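PDB 5KYM: 1-acyl-sn-glycerol-3-phosphate acyltransferase from Thermotoga maritima, which transfers an acyl chain to 1-acyl-sn-glycerol-3-phosphate (lysophosphatidic acid), yielding phosphatidic acid at the membrane. Local coordinates for residues G100-K105 and W116-L121; M88-I93 and I152-G157; R76-V81 and F96-A101. All coordinates share one frame; numbering follows the deposited sequence.

Contact 1. Residues G100-K105 and W116-L121; sequences GAFIAK and WYIRYL. With DD9 (nonane), chain F.
G100 meets L121 through its backbone, the carbonyl O lying 3.7 Å from L121 CB. At A101 the contact turns to the carbonyl of L121, the first residue after the helix: A101 CB and CA lie beside L121 O, whereas the nearby backbone N is at a poor angle for bonding it. A101 is instead tied by backbone hydrogen bonds to T150 and I152.

F102 CG stands between the backbone N and the carbonyl carbon (chi1 64°), which brings it to the helix side; the side chains of F102 and I118 cross at about a right angle, CZ lying 3.9 Å from I118 CG1. L121 CD1 lies at the ring's edge, 4.4 Å from F102 CE1. The bound nonane reaches the same rim, its C9 being 4.1 Å from F102 CZ. Beyond I103, A104 points toward the helix, and its CB packs 3.8 Å from I118 CD1.

On the helix, Y117 lays one ring face under the nonane, whose C4 sits 3.4 Å above the plane, over the ring centre, while Y117 OH is hydrogen-bonded to G25 O of helix 2-34. The contact joins strand 103-104 and the residues before it to helix 114-120 and its end, within the beta-alpha-beta unit closed by parallel strand 124-125. Its chemistry is almost wholly apolar, consistent with a surface that accommodates a hydrocarbon chain.

Contact 2. Residues M88-I93 and I152-G157; sequences MDIPLI and IVFPEG
I93 and I152 form the closely packed end of this contact, where helix 89-96 lies against strand 151-153. The two side chains slide past each other in opposite directions, I93 CG2 coming within 3.6 Å of I152 CD1 and 3.9 Å of I152 CG2. Anti placement of CG2 to the backbone N in both residues leaves each methyl facing its partner. I90 CD1 extends the patch, 4.2 Å from I152 CG2. An alanine at I152 would probably open a gap beside I93 CG2 and leave I90 CD1 with less to pack on, since CG1, CG2 and CD1 would all be gone.

Next along, the F154 ring is met at its edge by I90, whose CD1 lies 3.5 Å from F154 CE2; I90 CG1 also lies at that edge, in the plane of the ring. I90 and F154 are both partly exposed, and a bound nonane comes near the I90 side chain.

Toward D89 the packing thins. The backbones stand farther apart there, and D89 offers only CB, obliquely, 3.9 Å from F154 CZ. Its carboxylate is engaged by other residues: OD1 with T191 OG1, OD2 with H84 ND1 and Q85 N. H84 and D89 are the histidine and aspartate of the HX4D motif that defines these acyltransferases, and the H84 ring stacks on F154. F154 also opens a type I turn ending at the exposed G157, within which E156 OE1 is hydrogen-bonded to H84 N. The contact therefore sets apolar side chains next to a polar network, and F154, touching D89 CB and stacked on H84, probably helps to position the motif.

Contact 3. Residues R76-V81 and F96-A101; sequences RNFIVV and FVATGA
F78 and V80 meet A98 and V97, of the loop after helix 89-96, from the central sheet of an alpha/beta acyltransferase fold, V80 lying on strand 79-82 and F78 just before it. The F78 ring turns its edge to the loop. A98 CB lies near the ring plane, 3.7 Å from F78 CE1, and V97 O stands at the same edge, more distant. V80 CG2 is in the plane of that ring as well, so that A98 CB, V80 CG2 and the ring edge form a three-cornered apolar cluster.

V80 and V97 cross obliquely, meeting methyl to methyl at 4.0 Å between V80 CG2 and V97 CG1. V97 CG1, anti to its backbone N (chi1 -180°), is the branch that reaches V80. A98 CB also lies 4.2 Å from V80 CG2, so the alanine methyl touches both F78 and V80. L184 and V186 of strand 183-189 adjoin F78 and V80, and V97 also packs on L209 and I211 of strand 207-211.

N77 ND2 is hydrogen-bonded to V149 O and L145 O. R76 NH1 donates to N77 O over 3.1 Å, with an N-H...O angle of 143°, from 49° out of the carbonyl plane.

Past the two long N-terminal helices and strand 64-67, strand 79-82 enters first, and contact 3 closes a short loop from it through helix 89-96 to 96-101. Contact 1 begins where that loop ends, sharing G100 and A101, and closes the next loop onto helix 114-120. Contact 2 starts between the segments of contact 3, so these cross; its long loop, closed by strand 151-153, encloses contact 1. Probable hydrogen bonds knit the set: I152 N with A101 O, V153 N with V80 O, A98 N with I93 O. Together they tie the central sheet to helix 89-96, which carries the HX4D aspartate, and to the small parallel sheet and helix 114-120, whose Y117 lines the nonane pocket.

Contact 1. Residues G100-K105 and W116-L121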
ATOM      1  N   GLY A 100      -2.850  -6.437  -2.505  1.00 49.73           N
ATOM      2  CA  GLY A 100      -3.611  -6.027  -3.679  1.00 48.48           C
ATOM      3  C   GLY A 100      -2.885  -5.237  -4.758  1.00 47.39           C
ATOM      4  O   GLY A 100      -1.720  -4.813  -4.633  1.00 47.05           O
ATOM      5  N   ALA A 101      -3.637  -5.049  -5.828  1.00 47.67           N
ATOM      6  CA  ALA A 101      -3.292  -4.149  -6.922  1.00 47.68           C
ATOM      7  C   ALA A 101      -3.069  -2.696  -6.495  1.00 44.64           C
ATOM      8  O   ALA A 101      -3.638  -2.208  -5.566  1.00 44.33           O
ATOM      9  CB  ALA A 101      -4.420  -4.184  -7.920  1.00 49.14           C
ATOM     10  N   PHE A 102      -2.235  -2.004  -7.214  1.00 44.20           N
ATOM     11  CA  PHE A 102      -2.060  -0.593  -7.017  1.00 46.81           C
ATOM     12  C   PHE A 102      -1.792   0.084  -8.353  1.00 51.36           C
ATOM     13  O   PHE A 102      -1.705  -0.592  -9.359  1.00 51.98           O
ATOM     14  CB  PHE A 102      -1.091  -0.250  -5.888  1.00 47.01           C
ATOM     15  CG  PHE A 102       0.326  -0.678  -6.069  1.00 49.15           C
ATOM     16  CD1 PHE A 102       0.750  -1.900  -5.642  1.00 53.17           C
ATOM     17  CD2 PHE A 102       1.285   0.214  -6.562  1.00 52.15           C
ATOM     18  CE1 PHE A 102       2.113  -2.300  -5.844  1.00 56.66           C
ATOM     19  CE2 PHE A 102       2.646  -0.131  -6.699  1.00 51.33           C
ATOM     20  CZ  PHE A 102       3.066  -1.390  -6.346  1.00 52.74           C
ATOM     21  N   ILE A 103      -1.721   1.418  -8.360  1.00 54.44           N
ATOM     22  CA  ILE A 103      -1.511   2.241  -9.566  1.00 52.72           C
ATOM     23  C   ILE A 103      -0.044   2.675  -9.633  1.00 55.39           C
ATOM     24  O   ILE A 103       0.397   3.435  -8.795  1.00 56.79           O
ATOM     25  CB  ILE A 103      -2.455   3.465  -9.510  1.00 51.47           C
ATOM     26  CG1 ILE A 103      -3.797   3.096 -10.131  1.00 51.46           C
ATOM     27  CG2 ILE A 103      -1.847   4.734 -10.100  1.00 51.49           C
ATOM     28  CD1 ILE A 103      -4.482   1.935  -9.413  1.00 51.33           C
ATOM     29  N   ALA A 104       0.717   2.226 -10.627  1.00 59.40           N
ATOM     30  CA  ALA A 104       2.152   2.576 -10.675  1.00 64.40           C
ATOM     31  C   ALA A 104       2.463   3.625 -11.746  1.00 67.22           C
ATOM     32  O   ALA A 104       1.807   3.674 -12.752  1.00 64.40           O
ATOM     33  CB  ALA A 104       2.991   1.311 -10.910  1.00 66.11           C
ATOM     34  N   LYS A 105       3.499   4.426 -11.520  1.00 77.29           N
ATOM     35  CA  LYS A 105       4.064   5.353 -12.531  1.00 85.31           C
ATOM     36  C   LYS A 105       4.387   4.502 -13.734  1.00 86.07           C
ATOM     37  O   LYS A 105       4.912   3.408 -13.500  1.00 82.11           O
ATOM     38  CB  LYS A 105       5.422   5.930 -12.064  1.00 91.50           C
ATOM     39  CG  LYS A 105       5.513   6.672 -10.719  1.00 96.79           C
ATOM     40  CD  LYS A 105       6.799   6.304  -9.945  1.00 98.49           C
ATOM     41  CE  LYS A 105       7.289   7.423  -9.021  1.00100.93           C
ATOM     42  NZ  LYS A 105       6.697   7.336  -7.652  1.00100.88           N
ATOM     43  N   TRP A 116       7.633  -7.366 -12.133  1.00 55.98           N
ATOM     44  CA  TRP A 116       7.057  -8.712 -12.045  1.00 54.80           C
ATOM     45  C   TRP A 116       6.084  -8.728 -10.908  1.00 51.91           C
ATOM     46  O   TRP A 116       5.019  -9.298 -11.004  1.00 54.95           O
ATOM     47  CB  TRP A 116       8.058  -9.837 -11.750  1.00 55.70           C
ATOM     48  CG  TRP A 116       9.290  -9.848 -12.499  1.00 56.17           C
ATOM     49  CD1 TRP A 116       9.458  -9.479 -13.770  1.00 56.59           C
ATOM     50  CD2 TRP A 116      10.559 -10.286 -12.017  1.00 58.46           C
ATOM     51  NE1 TRP A 116      10.761  -9.640 -14.131  1.00 59.16           N
ATOM     52  CE2 TRP A 116      11.466 -10.150 -13.078  1.00 58.98           C
ATOM     53  CE3 TRP A 116      11.021 -10.786 -10.780  1.00 60.23           C
ATOM     54  CZ2 TRP A 116      12.837 -10.492 -12.966  1.00 59.34           C
ATOM     55  CZ3 TRP A 116      12.396 -11.134 -10.653  1.00 61.53           C
ATOM     56  CH2 TRP A 116      13.283 -10.983 -11.757  1.00 60.12           C
ATOM     57  N   TYR A 117       6.451  -8.141  -9.790  1.00 49.46           N
ATOM     58  CA  TYR A 117       5.539  -8.189  -8.675  1.00 47.31           C
ATOM     59  C   TYR A 117       4.348  -7.231  -8.808  1.00 45.69           C
ATOM     60  O   TYR A 117       3.224  -7.604  -8.427  1.00 45.47           O
ATOM     61  CB  TYR A 117       6.317  -8.154  -7.367  1.00 45.67           C
ATOM     62  CG  TYR A 117       6.868  -9.531  -7.055  1.00 42.89           C
ATOM     63  CD1 TYR A 117       6.062 -10.500  -6.474  1.00 42.64           C
ATOM     64  CD2 TYR A 117       8.132  -9.863  -7.380  1.00 41.41           C
ATOM     65  CE1 TYR A 117       6.524 -11.753  -6.200  1.00 42.15           C
ATOM     66  CE2 TYR A 117       8.634 -11.095  -7.087  1.00 42.38           C
ATOM     67  CZ  TYR A 117       7.827 -12.045  -6.523  1.00 43.92           C
ATOM     68  OH  TYR A 117       8.363 -13.290  -6.227  1.00 48.33           O
ATOM     69  N   ILE A 118       4.539  -6.067  -9.428  1.00 46.19           N
ATOM     70  CA  ILE A 118       3.397  -5.185  -9.724  1.00 50.28           C
ATOM     71  C   ILE A 118       2.392  -5.872 -10.612  1.00 52.38           C
ATOM     72  O   ILE A 118       1.205  -5.763 -10.386  1.00 50.53           O
ATOM     73  CB  ILE A 118       3.803  -3.868 -10.419  1.00 52.63           C
ATOM     74  CG1 ILE A 118       4.663  -3.016  -9.475  1.00 52.43           C
ATOM     75  CG2 ILE A 118       2.557  -3.105 -10.856  1.00 54.15           C
ATOM     76  CD1 ILE A 118       5.143  -1.686 -10.002  1.00 52.47           C
ATOM     77  N   ARG A 119       2.889  -6.534 -11.653  1.00 57.99           N
ATOM     78  CA  ARG A 119       2.062  -7.337 -12.532  1.00 58.58           C
ATOM     79  C   ARG A 119       1.400  -8.470 -11.781  1.00 55.07           C
ATOM     80  O   ARG A 119       0.210  -8.639 -11.929  1.00 56.02           O
ATOM     81  CB  ARG A 119       2.867  -7.892 -13.686  1.00 65.26           C
ATOM     82  CG  ARG A 119       3.094  -6.894 -14.809  1.00 77.88           C
ATOM     83  CD  ARG A 119       3.382  -7.589 -16.180  1.00 89.19           C
ATOM     84  NE  ARG A 119       4.783  -8.031 -16.241  1.00 94.74           N
ATOM     85  CZ  ARG A 119       5.841  -7.214 -16.356  1.00103.02           C
ATOM     86  NH1 ARG A 119       5.696  -5.873 -16.476  1.00110.57           N
ATOM     87  NH2 ARG A 119       7.066  -7.736 -16.345  1.00102.17           N
ATOM     88  N   TYR A 120       2.129  -9.219 -10.948  1.00 51.12           N
ATOM     89  CA  TYR A 120       1.513 -10.343 -10.240  1.00 49.44           C
ATOM     90  C   TYR A 120       0.342  -9.873  -9.385  1.00 51.02           C
ATOM     91  O   TYR A 120      -0.697 -10.532  -9.359  1.00 54.22           O
ATOM     92  CB  TYR A 120       2.494 -11.107  -9.364  1.00 47.55           C
ATOM     93  CG  TYR A 120       1.985 -12.488  -8.955  1.00 46.45           C
ATOM     94  CD1 TYR A 120       1.132 -12.633  -7.910  1.00 47.41           C
ATOM     95  CD2 TYR A 120       2.417 -13.642  -9.619  1.00 46.80           C
ATOM     96  CE1 TYR A 120       0.652 -13.885  -7.526  1.00 50.68           C
ATOM     97  CE2 TYR A 120       1.972 -14.891  -9.244  1.00 47.51           C
ATOM     98  CZ  TYR A 120       1.074 -15.020  -8.197  1.00 49.82           C
ATOM     99  OH  TYR A 120       0.553 -16.245  -7.778  1.00 51.60           O
ATOM    100  N   LEU A 121       0.492  -8.721  -8.725  1.00 51.43           N
ATOM    101  CA  LEU A 121      -0.587  -8.144  -7.918  1.00 53.57           C
ATOM    102  C   LEU A 121      -1.720  -7.534  -8.718  1.00 55.18           C
ATOM    103  O   LEU A 121      -2.593  -6.873  -8.134  1.00 52.95           O
ATOM    104  CB  LEU A 121      -0.016  -7.092  -6.953  1.00 53.75           C
ATOM    105  CG  LEU A 121       0.881  -7.691  -5.860  1.00 53.79           C
ATOM    106  CD1 LEU A 121       1.819  -6.640  -5.292  1.00 53.37           C
ATOM    107  CD2 LEU A 121       0.033  -8.367  -4.760  1.00 53.66           C
TER
HETATM  108  C1  DD9 F 304       9.731 -12.569  -2.418  1.00 52.25           C
HETATM  109  C2  DD9 F 304       8.966 -11.676  -3.380  1.00 50.51           C
HETATM  110  C3  DD9 F 304       9.008 -10.253  -2.861  1.00 50.75           C
HETATM  111  C4  DD9 F 304       8.312  -9.330  -3.848  1.00 54.50           C
HETATM  112  C5  DD9 F 304       8.017  -7.981  -3.186  1.00 56.72           C
HETATM  113  C6  DD9 F 304       7.142  -7.165  -4.130  1.00 57.95           C
HETATM  114  C7  DD9 F 304       7.106  -5.658  -3.880  1.00 54.60           C
HETATM  115  C8  DD9 F 304       6.078  -5.055  -4.861  1.00 54.42           C
HETATM  116  C9  DD9 F 304       6.326  -3.561  -5.107  1.00 56.53           C

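Contact 2. Residues M88-I93 and I152-G157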
ATOM      1  N   MET A  88       7.410   3.981   1.357  1.00 41.16           N
ATOM      2  CA  MET A  88       7.228   2.816   2.151  1.00 40.78           C
ATOM      3  C   MET A  88       5.745   2.473   2.409  1.00 40.70           C
ATOM      4  O   MET A  88       5.429   1.359   2.883  1.00 39.15           O
ATOM      5  CB  MET A  88       7.984   2.954   3.486  1.00 42.04           C
ATOM      6  CG  MET A  88       9.501   2.995   3.374  1.00 42.21           C
ATOM      7  SD  MET A  88      10.251   1.667   2.385  1.00 42.78           S
ATOM      8  CE  MET A  88       9.946   0.310   3.563  1.00 43.00           C
ATOM      9  N   ASP A  89       4.824   3.384   2.094  1.00 40.27           N
ATOM     10  CA  ASP A  89       3.416   3.067   2.284  1.00 41.37           C
ATOM     11  C   ASP A  89       2.959   1.781   1.563  1.00 40.45           C
ATOM     12  O   ASP A  89       2.234   0.989   2.102  1.00 41.79           O
ATOM     13  CB  ASP A  89       2.542   4.258   1.908  1.00 41.54           C
ATOM     14  CG  ASP A  89       2.770   5.456   2.779  1.00 41.56           C
ATOM     15  OD1 ASP A  89       3.274   5.320   3.924  1.00 41.23           O
ATOM     16  OD2 ASP A  89       2.401   6.553   2.278  1.00 44.36           O
ATOM     17  N   ILE A  90       3.441   1.560   0.367  1.00 41.45           N
ATOM     18  CA  ILE A  90       3.117   0.356  -0.372  1.00 42.29           C
ATOM     19  C   ILE A  90       3.601  -0.936   0.349  1.00 40.44           C
ATOM     20  O   ILE A  90       2.781  -1.832   0.607  1.00 37.57           O
ATOM     21  CB  ILE A  90       3.501   0.557  -1.861  1.00 44.22           C
ATOM     22  CG1 ILE A  90       2.383   1.441  -2.517  1.00 49.20           C
ATOM     23  CG2 ILE A  90       3.598  -0.744  -2.629  1.00 44.55           C
ATOM     24  CD1 ILE A  90       0.905   0.861  -2.635  1.00 48.94           C
ATOM     25  N   PRO A  91       4.892  -1.029   0.685  1.00 40.72           N
ATOM     26  CA  PRO A  91       5.279  -2.238   1.432  1.00 40.95           C
ATOM     27  C   PRO A  91       4.506  -2.387   2.752  1.00 40.39           C
ATOM     28  O   PRO A  91       4.157  -3.518   3.146  1.00 41.04           O
ATOM     29  CB  PRO A  91       6.805  -2.060   1.698  1.00 40.94           C
ATOM     30  CG  PRO A  91       7.162  -0.697   1.201  1.00 41.53           C
ATOM     31  CD  PRO A  91       6.066  -0.248   0.230  1.00 40.65           C
ATOM     32  N   LEU A  92       4.255  -1.261   3.414  1.00 38.11           N
ATOM     33  CA  LEU A  92       3.469  -1.250   4.629  1.00 38.72           C
ATOM     34  C   LEU A  92       2.079  -1.826   4.390  1.00 38.68           C
ATOM     35  O   LEU A  92       1.722  -2.778   5.067  1.00 39.83           O
ATOM     36  CB  LEU A  92       3.338   0.173   5.174  1.00 39.48           C
ATOM     37  CG  LEU A  92       2.519   0.386   6.427  1.00 39.14           C
ATOM     38  CD1 LEU A  92       3.259  -0.247   7.544  1.00 40.04           C
ATOM     39  CD2 LEU A  92       2.305   1.837   6.706  1.00 39.51           C
ATOM     40  N   ILE A  93       1.280  -1.280   3.456  1.00 37.39           N
ATOM     41  CA  ILE A  93      -0.084  -1.818   3.224  1.00 37.63           C
ATOM     42  C   ILE A  93       0.034  -3.339   2.820  1.00 37.46           C
ATOM     43  O   ILE A  93      -0.778  -4.163   3.266  1.00 35.39           O
ATOM     44  CB  ILE A  93      -0.885  -1.090   2.125  1.00 38.58           C
ATOM     45  CG1 ILE A  93      -0.918   0.432   2.222  1.00 41.26           C
ATOM     46  CG2 ILE A  93      -2.301  -1.602   2.052  1.00 38.89           C
ATOM     47  CD1 ILE A  93      -1.571   0.985   3.434  1.00 44.55           C
ATOM     48  N   ILE A 152      -5.558  -0.893  -3.762  1.00 50.79           N
ATOM     49  CA  ILE A 152      -4.985  -0.012  -2.748  1.00 48.00           C
ATOM     50  C   ILE A 152      -4.829   1.286  -3.425  1.00 45.49           C
ATOM     51  O   ILE A 152      -4.154   1.366  -4.439  1.00 45.91           O
ATOM     52  CB  ILE A 152      -3.596  -0.499  -2.260  1.00 49.04           C
ATOM     53  CG1 ILE A 152      -3.696  -1.933  -1.717  1.00 49.40           C
ATOM     54  CG2 ILE A 152      -3.011   0.426  -1.198  1.00 48.96           C
ATOM     55  CD1 ILE A 152      -2.378  -2.587  -1.398  1.00 49.34           C
ATOM     56  N   VAL A 153      -5.453   2.303  -2.874  1.00 45.49           N
ATOM     57  CA  VAL A 153      -5.711   3.558  -3.589  1.00 47.60           C
ATOM     58  C   VAL A 153      -5.320   4.742  -2.661  1.00 48.37           C
ATOM     59  O   VAL A 153      -5.607   4.695  -1.468  1.00 44.94           O
ATOM     60  CB  VAL A 153      -7.204   3.513  -4.027  1.00 49.72           C
ATOM     61  CG1 VAL A 153      -7.849   4.878  -4.163  1.00 51.90           C
ATOM     62  CG2 VAL A 153      -7.341   2.710  -5.306  1.00 50.22           C
ATOM     63  N   PHE A 154      -4.611   5.747  -3.199  1.00 49.21           N
ATOM     64  CA  PHE A 154      -4.166   6.896  -2.428  1.00 48.81           C
ATOM     65  C   PHE A 154      -4.875   8.125  -2.932  1.00 49.00           C
ATOM     66  O   PHE A 154      -4.333   8.860  -3.719  1.00 49.59           O
ATOM     67  CB  PHE A 154      -2.641   7.049  -2.527  1.00 49.08           C
ATOM     68  CG  PHE A 154      -1.884   5.940  -1.872  1.00 49.14           C
ATOM     69  CD1 PHE A 154      -1.912   5.765  -0.516  1.00 51.41           C
ATOM     70  CD2 PHE A 154      -1.076   5.159  -2.583  1.00 51.76           C
ATOM     71  CE1 PHE A 154      -1.207   4.726   0.085  1.00 55.95           C
ATOM     72  CE2 PHE A 154      -0.336   4.116  -2.001  1.00 54.92           C
ATOM     73  CZ  PHE A 154      -0.409   3.893  -0.664  1.00 54.77           C
ATOM     74  N   PRO A 155      -6.119   8.345  -2.524  1.00 51.26           N
ATOM     75  CA  PRO A 155      -6.923   9.381  -3.125  1.00 52.75           C
ATOM     76  C   PRO A 155      -6.290  10.798  -3.187  1.00 55.34           C
ATOM     77  O   PRO A 155      -6.741  11.603  -4.000  1.00 55.83           O
ATOM     78  CB  PRO A 155      -8.174   9.472  -2.203  1.00 53.12           C
ATOM     79  CG  PRO A 155      -8.138   8.369  -1.284  1.00 51.72           C
ATOM     80  CD  PRO A 155      -6.718   7.871  -1.273  1.00 54.06           C
ATOM     81  N   GLU A 156      -5.309  11.111  -2.313  1.00 53.82           N
ATOM     82  CA  GLU A 156      -4.648  12.424  -2.336  1.00 50.55           C
ATOM     83  C   GLU A 156      -3.907  12.609  -3.684  1.00 48.95           C
ATOM     84  O   GLU A 156      -3.676  13.742  -4.132  1.00 49.12           O
ATOM     85  CB  GLU A 156      -3.695  12.682  -1.144  1.00 51.86           C
ATOM     86  CG  GLU A 156      -3.643  11.682   0.074  1.00 53.19           C
ATOM     87  CD  GLU A 156      -3.024  12.341   1.297  1.00 52.90           C
ATOM     88  OE1 GLU A 156      -2.146  11.753   1.985  1.00 53.15           O
ATOM     89  OE2 GLU A 156      -3.428  13.479   1.562  1.00 52.66           O
ATOM     90  N   GLY A 157      -3.543  11.494  -4.310  1.00 46.54           N
ATOM     91  CA  GLY A 157      -2.934  11.488  -5.625  1.00 49.72           C
ATOM     92  C   GLY A 157      -1.442  11.789  -5.671  1.00 51.57           C
ATOM     93  O   GLY A 157      -0.861  11.928  -6.711  1.00 58.59           O
TER

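Contact 3. Residues R76-V81 and F96-A101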
ATOM      1  N   ARG A  76     -13.652 -11.805   0.418  1.00 62.37           N
ATOM      2  CA  ARG A  76     -14.175 -10.718  -0.457  1.00 57.09           C
ATOM      3  C   ARG A  76     -13.051  -9.739  -0.797  1.00 55.71           C
ATOM      4  O   ARG A  76     -12.133  -9.589  -0.008  1.00 62.47           O
ATOM      5  CB  ARG A  76     -15.315  -9.975   0.271  1.00 55.34           C
ATOM      6  CG  ARG A  76     -15.762  -8.752  -0.451  1.00 54.09           C
ATOM      7  CD  ARG A  76     -17.151  -8.272  -0.170  1.00 54.89           C
ATOM      8  NE  ARG A  76     -17.933  -7.874  -1.356  1.00 55.08           N
ATOM      9  CZ  ARG A  76     -17.501  -7.355  -2.513  1.00 55.43           C
ATOM     10  NH1 ARG A  76     -16.216  -7.146  -2.788  1.00 53.66           N
ATOM     11  NH2 ARG A  76     -18.416  -7.029  -3.451  1.00 62.76           N
ATOM     12  N   ASN A  77     -13.070  -9.110  -1.950  1.00 53.64           N
ATOM     13  CA  ASN A  77     -12.078  -8.064  -2.188  1.00 52.48           C
ATOM     14  C   ASN A  77     -12.564  -6.710  -1.619  1.00 52.75           C
ATOM     15  O   ASN A  77     -13.685  -6.597  -1.118  1.00 50.94           O
ATOM     16  CB  ASN A  77     -11.710  -7.974  -3.677  1.00 52.57           C
ATOM     17  CG  ASN A  77     -12.832  -7.471  -4.515  1.00 52.42           C
ATOM     18  OD1 ASN A  77     -13.988  -7.621  -4.117  1.00 52.46           O
ATOM     19  ND2 ASN A  77     -12.508  -6.844  -5.669  1.00 51.13           N
ATOM     20  N   PHE A  78     -11.710  -5.688  -1.690  1.00 51.26           N
ATOM     21  CA  PHE A  78     -12.028  -4.373  -1.136  1.00 51.68           C
ATOM     22  C   PHE A  78     -11.114  -3.319  -1.759  1.00 51.12           C
ATOM     23  O   PHE A  78     -10.235  -3.654  -2.558  1.00 52.53           O
ATOM     24  CB  PHE A  78     -11.985  -4.385   0.413  1.00 50.79           C
ATOM     25  CG  PHE A  78     -10.801  -5.082   0.978  1.00 51.31           C
ATOM     26  CD1 PHE A  78      -9.574  -4.435   1.057  1.00 53.00           C
ATOM     27  CD2 PHE A  78     -10.886  -6.399   1.422  1.00 50.24           C
ATOM     28  CE1 PHE A  78      -8.437  -5.117   1.571  1.00 53.26           C
ATOM     29  CE2 PHE A  78      -9.771  -7.045   1.955  1.00 50.21           C
ATOM     30  CZ  PHE A  78      -8.546  -6.414   2.036  1.00 49.43           C
ATOM     31  N   ILE A  79     -11.360  -2.041  -1.457  1.00 48.70           N
ATOM     32  CA  ILE A  79     -10.495  -0.978  -1.910  1.00 46.26           C
ATOM     33  C   ILE A  79      -9.902  -0.306  -0.694  1.00 44.98           C
ATOM     34  O   ILE A  79     -10.618   0.353   0.027  1.00 45.47           O
ATOM     35  CB  ILE A  79     -11.236   0.071  -2.710  1.00 46.88           C
ATOM     36  CG1 ILE A  79     -11.946  -0.541  -3.876  1.00 47.14           C
ATOM     37  CG2 ILE A  79     -10.233   1.111  -3.232  1.00 47.98           C
ATOM     38  CD1 ILE A  79     -13.052   0.378  -4.388  1.00 48.25           C
ATOM     39  N   VAL A  80      -8.581  -0.469  -0.474  1.00 44.07           N
ATOM     40  CA  VAL A  80      -7.886   0.153   0.676  1.00 40.20           C
ATOM     41  C   VAL A  80      -7.757   1.596   0.302  1.00 37.45           C
ATOM     42  O   VAL A  80      -7.324   1.913  -0.772  1.00 35.19           O
ATOM     43  CB  VAL A  80      -6.514  -0.497   0.999  1.00 39.43           C
ATOM     44  CG1 VAL A  80      -5.874   0.182   2.200  1.00 39.72           C
ATOM     45  CG2 VAL A  80      -6.674  -1.954   1.315  1.00 38.71           C
ATOM     46  N   VAL A  81      -8.207   2.463   1.173  1.00 36.95           N
ATOM     47  CA  VAL A  81      -8.072   3.851   0.957  1.00 38.66           C
ATOM     48  C   VAL A  81      -7.270   4.416   2.110  1.00 39.03           C
ATOM     49  O   VAL A  81      -7.680   4.360   3.265  1.00 36.88           O
ATOM     50  CB  VAL A  81      -9.427   4.506   0.748  1.00 40.18           C
ATOM     51  CG1 VAL A  81      -9.347   6.052   0.779  1.00 41.53           C
ATOM     52  CG2 VAL A  81      -9.998   4.022  -0.589  1.00 40.31           C
ATOM     53  N   PHE A  96       0.860  -5.636   5.924  1.00 36.50           N
ATOM     54  CA  PHE A  96       0.052  -5.539   7.126  1.00 37.20           C
ATOM     55  C   PHE A  96      -1.425  -5.316   6.914  1.00 40.11           C
ATOM     56  O   PHE A  96      -2.154  -5.183   7.882  1.00 45.12           O
ATOM     57  CB  PHE A  96       0.599  -4.385   7.975  1.00 36.21           C
ATOM     58  CG  PHE A  96       1.974  -4.638   8.520  1.00 34.15           C
ATOM     59  CD1 PHE A  96       2.146  -5.344   9.694  1.00 32.99           C
ATOM     60  CD2 PHE A  96       3.063  -4.170   7.882  1.00 33.22           C
ATOM     61  CE1 PHE A  96       3.374  -5.586  10.201  1.00 32.23           C
ATOM     62  CE2 PHE A  96       4.319  -4.400   8.402  1.00 33.71           C
ATOM     63  CZ  PHE A  96       4.467  -5.090   9.572  1.00 32.72           C
ATOM     64  N   VAL A  97      -1.888  -5.242   5.672  1.00 40.69           N
ATOM     65  CA  VAL A  97      -3.321  -5.031   5.409  1.00 39.91           C
ATOM     66  C   VAL A  97      -3.804  -5.930   4.272  1.00 40.88           C
ATOM     67  O   VAL A  97      -4.770  -6.666   4.444  1.00 44.12           O
ATOM     68  CB  VAL A  97      -3.581  -3.583   5.019  1.00 39.44           C
ATOM     69  CG1 VAL A  97      -5.064  -3.344   4.755  1.00 39.73           C
ATOM     70  CG2 VAL A  97      -2.960  -2.633   6.037  1.00 38.16           C
ATOM     71  N   ALA A  98      -3.123  -5.891   3.128  1.00 40.48           N
ATOM     72  CA  ALA A  98      -3.621  -6.512   1.923  1.00 41.67           C
ATOM     73  C   ALA A  98      -2.601  -6.598   0.794  1.00 42.72           C
ATOM     74  O   ALA A  98      -1.908  -5.636   0.544  1.00 44.44           O
ATOM     75  CB  ALA A  98      -4.813  -5.692   1.474  1.00 41.73           C
ATOM     76  N   THR A  99      -2.540  -7.722   0.101  1.00 43.47           N
ATOM     77  CA  THR A  99      -1.671  -7.836  -1.025  1.00 45.63           C
ATOM     78  C   THR A  99      -2.453  -7.693  -2.273  1.00 48.79           C
ATOM     79  O   THR A  99      -2.595  -8.645  -3.070  1.00 52.18           O
ATOM     80  CB  THR A  99      -0.881  -9.142  -1.071  1.00 46.48           C
ATOM     81  OG1 THR A  99      -1.734 -10.274  -1.047  1.00 46.06           O
ATOM     82  CG2 THR A  99      -0.037  -9.231   0.094  1.00 49.48           C
ATOM     83  N   GLY A 100      -2.850  -6.437  -2.505  1.00 49.73           N
ATOM     84  CA  GLY A 100      -3.611  -6.027  -3.679  1.00 48.48           C
ATOM     85  C   GLY A 100      -2.885  -5.237  -4.758  1.00 47.39           C
ATOM     86  O   GLY A 100      -1.720  -4.813  -4.633  1.00 47.05           O
ATOM     87  N   ALA A 101      -3.637  -5.049  -5.828  1.00 47.67           N
ATOM     88  CA  ALA A 101      -3.292  -4.149  -6.922  1.00 47.68           C
ATOM     89  C   ALA A 101      -3.069  -2.696  -6.495  1.00 44.64           C
ATOM     90  O   ALA A 101      -3.638  -2.208  -5.566  1.00 44.33           O
ATOM     91  CB  ALA A 101      -4.420  -4.184  -7.920  1.00 49.14           C
TER